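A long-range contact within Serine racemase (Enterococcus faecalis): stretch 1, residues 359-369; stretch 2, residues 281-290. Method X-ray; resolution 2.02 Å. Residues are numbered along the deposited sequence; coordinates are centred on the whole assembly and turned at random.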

# COMPACT_ATOMS: atom_id res chain seq x y z
N GLU A 359 -9.83 -1.89 -3.44
CA GLU A 359 -8.66 -2.15 -2.60
C GLU A 359 -7.38 -2.28 -3.44
O GLU A 359 -6.33 -1.74 -3.08
CB GLU A 359 -8.85 -3.40 -1.74
CG GLU A 359 -7.61 -3.76 -0.92
CD GLU A 359 -7.69 -5.11 -0.23
OE1 GLU A 359 -8.55 -5.95 -0.59
OE2 GLU A 359 -6.88 -5.34 0.69
N LEU A 360 -7.47 -2.99 -4.56
CA LEU A 360 -6.32 -3.17 -5.45
C LEU A 360 -5.78 -1.81 -5.88
O LEU A 360 -4.59 -1.55 -5.80
CB LEU A 360 -6.70 -3.98 -6.68
CG LEU A 360 -5.57 -4.22 -7.70
CD1 LEU A 360 -4.50 -5.14 -7.11
CD2 LEU A 360 -6.12 -4.78 -9.02
N LEU A 361 -6.69 -0.94 -6.30
CA LEU A 361 -6.32 0.34 -6.88
C LEU A 361 -5.90 1.37 -5.85
O LEU A 361 -4.88 2.04 -6.03
CB LEU A 361 -7.46 0.90 -7.73
CG LEU A 361 -7.80 0.14 -9.01
CD1 LEU A 361 -8.60 1.03 -9.95
CD2 LEU A 361 -6.55 -0.39 -9.71
N SER A 362 -6.68 1.50 -4.78
CA SER A 362 -6.36 2.47 -3.74
C SER A 362 -5.06 2.12 -3.04
O SER A 362 -4.42 2.99 -2.45
CB SER A 362 -7.50 2.62 -2.72
OG SER A 362 -7.62 1.47 -1.89
N ARG A 363 -4.66 0.86 -3.10
CA ARG A 363 -3.40 0.44 -2.46
C ARG A 363 -2.21 0.33 -3.42
O ARG A 363 -1.24 -0.37 -3.14
CB ARG A 363 -3.57 -0.87 -1.69
CG ARG A 363 -4.62 -0.80 -0.56
CD ARG A 363 -4.71 -2.12 0.20
NE ARG A 363 -3.44 -2.50 0.80
CZ ARG A 363 -3.17 -3.69 1.32
NH1 ARG A 363 -4.10 -4.65 1.31
NH2 ARG A 363 -1.98 -3.94 1.86
N MSE A 364 -2.29 1.02 -4.56
CA MSE A 364 -1.14 1.10 -5.45
C MSE A 364 -0.04 1.82 -4.68
O MSE A 364 -0.30 2.81 -3.99
CB MSE A 364 -1.50 1.85 -6.72
CG MSE A 364 -2.32 1.03 -7.72
SE MSE A 364 -1.25 -0.39 -8.54
CE MSE A 364 -2.02 -1.99 -7.78
N GLY A 365 1.19 1.30 -4.77
CA GLY A 365 2.27 1.79 -3.93
C GLY A 365 2.70 3.20 -4.29
O GLY A 365 2.69 3.59 -5.45
N HIS A 366 3.09 3.97 -3.27
CA HIS A 366 3.53 5.35 -3.47
C HIS A 366 4.80 5.45 -4.29
O HIS A 366 5.10 6.51 -4.85
CB HIS A 366 3.74 6.04 -2.11
CG HIS A 366 4.06 7.50 -2.24
ND1 HIS A 366 5.29 8.02 -1.89
CD2 HIS A 366 3.33 8.54 -2.69
CE1 HIS A 366 5.30 9.32 -2.12
NE2 HIS A 366 4.12 9.66 -2.61
N ARG A 367 5.56 4.35 -4.36
CA ARG A 367 6.84 4.31 -5.08
C ARG A 367 6.66 4.34 -6.61
O ARG A 367 7.57 4.73 -7.34
CB ARG A 367 7.64 3.06 -4.66
CG ARG A 367 9.08 2.99 -5.14
CD ARG A 367 9.91 1.93 -4.36
NE ARG A 367 9.40 0.57 -4.54
CZ ARG A 367 9.88 -0.51 -3.94
NH1 ARG A 367 10.91 -0.40 -3.10
NH2 ARG A 367 9.34 -1.70 -4.18
N LEU A 368 5.48 3.92 -7.08
CA LEU A 368 5.21 3.87 -8.53
C LEU A 368 5.16 5.26 -9.12
O LEU A 368 4.51 6.14 -8.58
CB LEU A 368 3.86 3.18 -8.78
CG LEU A 368 3.76 1.69 -8.48
CD1 LEU A 368 2.33 1.20 -8.59
CD2 LEU A 368 4.68 0.93 -9.43
N ASN A 369 5.82 5.47 -10.26
CA ASN A 369 5.72 6.75 -10.94
C ASN A 369 4.39 6.85 -11.67
O ASN A 369 3.83 5.84 -12.08
CB ASN A 369 6.90 6.98 -11.88
CG ASN A 369 8.20 7.21 -11.14
OD1 ASN A 369 9.11 6.37 -11.18
ND2 ASN A 369 8.30 8.34 -10.45
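Stretch 2 (281-290) PIGYADGFPR

Stretch 2 lies as a compact turn on the segment where the helix of stretch 1 ends and gives way to a type I turn, Gly365 to Leu368. Its 3-10 segment, Tyr284 to Asp286, brings CA of Asp286 to 4.1 Å from CA of Gly365 and CA of Gly287 to 4.5 Å from CA of Met364; in this register the chains run in opposite directions. One direct backbone hydrogen bond joins them, Gly365 N to Asp286 O (2.8 Å).

Asp286 (chi1 m) carries the polar centre. Its carboxylate meets the guanidinium edge of Arg367 in a two-pronged salt bridge, NE to OD1 and NH2 to OD2, both 3.0 Å. The CA-to-CB bond of Arg367 points toward stretch 2, and chi1 and chi2, both t, keep the chain extended; chi3 in p, with chi4 near 180°, goes with the NE/NH2 edge of the planar guanidinium facing the carboxylate. Gly283 N also donates to Asp286 OD2 (3.0 Å), so the acid that binds Arg367 braces its own turn. Leu368 (m, t) places CD1 3.3 Å from Asp286 O and CD2 4.3 Å from Ile282 CD1.

Gly287 has phi 91° and psi 11°, where a CB would jam against the preceding carbonyl and also strike Arg363 O, Met364 CA and Gly365 N; its bare CA instead lies 3.5 Å from Arg363 O in a CA-H...O contact. Gly365 likewise leaves room for Asp286 C and Ala285 O. Selenomethionine Met364 starts away from stretch 2, but chi1 and chi2, both m, with chi3 at 111°, between wells, bring Met364 CE to 3.2 Å from Gly287 O. Leu360 (t, p) sets CD1 3.6 Å from Pro289 CG.

Two waters complete the join: water 1 links Ala285 O (3.0 Å) to Arg367 N (2.7 Å), and water 2 donates to Gly287 O and Leu360 O, each 2.7 Å away.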

# COMPACT_ATOMS: atom_id res chain seq x y z
N PRO A 281 10.99 -5.36 -12.26
CA PRO A 281 11.37 -4.61 -11.06
C PRO A 281 10.14 -4.03 -10.40
O PRO A 281 10.06 -2.83 -10.15
CB PRO A 281 12.23 -3.49 -11.63
CG PRO A 281 11.58 -3.20 -12.96
CD PRO A 281 11.05 -4.52 -13.47
N ILE A 282 9.15 -4.89 -10.14
CA ILE A 282 7.98 -4.50 -9.39
C ILE A 282 7.62 -5.62 -8.42
O ILE A 282 7.66 -6.80 -8.78
CB ILE A 282 6.78 -4.17 -10.29
CG1 ILE A 282 5.62 -3.64 -9.45
CG2 ILE A 282 6.32 -5.40 -11.07
CD1 ILE A 282 4.38 -3.28 -10.33
N GLY A 283 7.29 -5.24 -7.19
CA GLY A 283 6.94 -6.22 -6.18
C GLY A 283 5.75 -5.82 -5.34
O GLY A 283 5.00 -4.89 -5.69
N TYR A 284 5.55 -6.50 -4.21
CA TYR A 284 4.37 -6.22 -3.39
C TYR A 284 4.44 -4.86 -2.70
O TYR A 284 3.42 -4.23 -2.49
CB TYR A 284 4.02 -7.37 -2.44
CG TYR A 284 5.12 -7.85 -1.52
CD1 TYR A 284 5.52 -7.09 -0.42
CD2 TYR A 284 5.73 -9.08 -1.72
CE1 TYR A 284 6.52 -7.53 0.43
CE2 TYR A 284 6.73 -9.53 -0.87
CZ TYR A 284 7.12 -8.75 0.21
OH TYR A 284 8.11 -9.20 1.04
N ALA A 285 5.64 -4.37 -2.41
CA ALA A 285 5.77 -3.02 -1.85
C ALA A 285 5.27 -1.95 -2.82
O ALA A 285 4.93 -0.84 -2.42
CB ALA A 285 7.19 -2.72 -1.44
N ASP A 286 5.20 -2.29 -4.10
CA ASP A 286 4.68 -1.36 -5.09
C ASP A 286 3.16 -1.51 -5.18
O ASP A 286 2.51 -0.85 -5.98
CB ASP A 286 5.32 -1.60 -6.47
CG ASP A 286 6.81 -1.35 -6.47
OD1 ASP A 286 7.21 -0.16 -6.46
OD2 ASP A 286 7.57 -2.34 -6.49
N GLY A 287 2.60 -2.40 -4.36
CA GLY A 287 1.16 -2.59 -4.33
C GLY A 287 0.66 -3.66 -5.27
O GLY A 287 -0.53 -3.77 -5.51
N PHE A 288 1.57 -4.44 -5.83
CA PHE A 288 1.14 -5.59 -6.62
C PHE A 288 1.08 -6.78 -5.66
O PHE A 288 2.11 -7.30 -5.25
CB PHE A 288 2.10 -5.81 -7.79
CG PHE A 288 1.56 -6.72 -8.86
CD1 PHE A 288 0.50 -6.32 -9.66
CD2 PHE A 288 2.11 -7.98 -9.07
CE1 PHE A 288 -0.01 -7.16 -10.64
CE2 PHE A 288 1.63 -8.82 -10.05
CZ PHE A 288 0.56 -8.41 -10.84
N PRO A 289 -0.13 -7.20 -5.29
CA PRO A 289 -0.38 -8.13 -4.18
C PRO A 289 0.41 -9.44 -4.25
O PRO A 289 0.39 -10.13 -5.26
CB PRO A 289 -1.87 -8.44 -4.30
CG PRO A 289 -2.44 -7.28 -5.05
CD PRO A 289 -1.38 -6.83 -5.99
N ARG A 290 1.07 -9.79 -3.16
CA ARG A 290 1.86 -11.02 -3.10
C ARG A 290 1.03 -12.29 -3.36
O ARG A 290 1.57 -13.28 -3.84
CB ARG A 290 2.56 -11.12 -1.75
CG ARG A 290 3.58 -12.23 -1.67
CD ARG A 290 4.33 -12.22 -0.35
NE ARG A 290 5.29 -13.31 -0.30
CZ ARG A 290 5.03 -14.53 0.16
NH1 ARG A 290 3.82 -14.81 0.64
NH2 ARG A 290 5.97 -15.46 0.15
O HOH W 1 5.37 2.15 -2.77
O HOH W 2 -2.88 -3.01 -4.33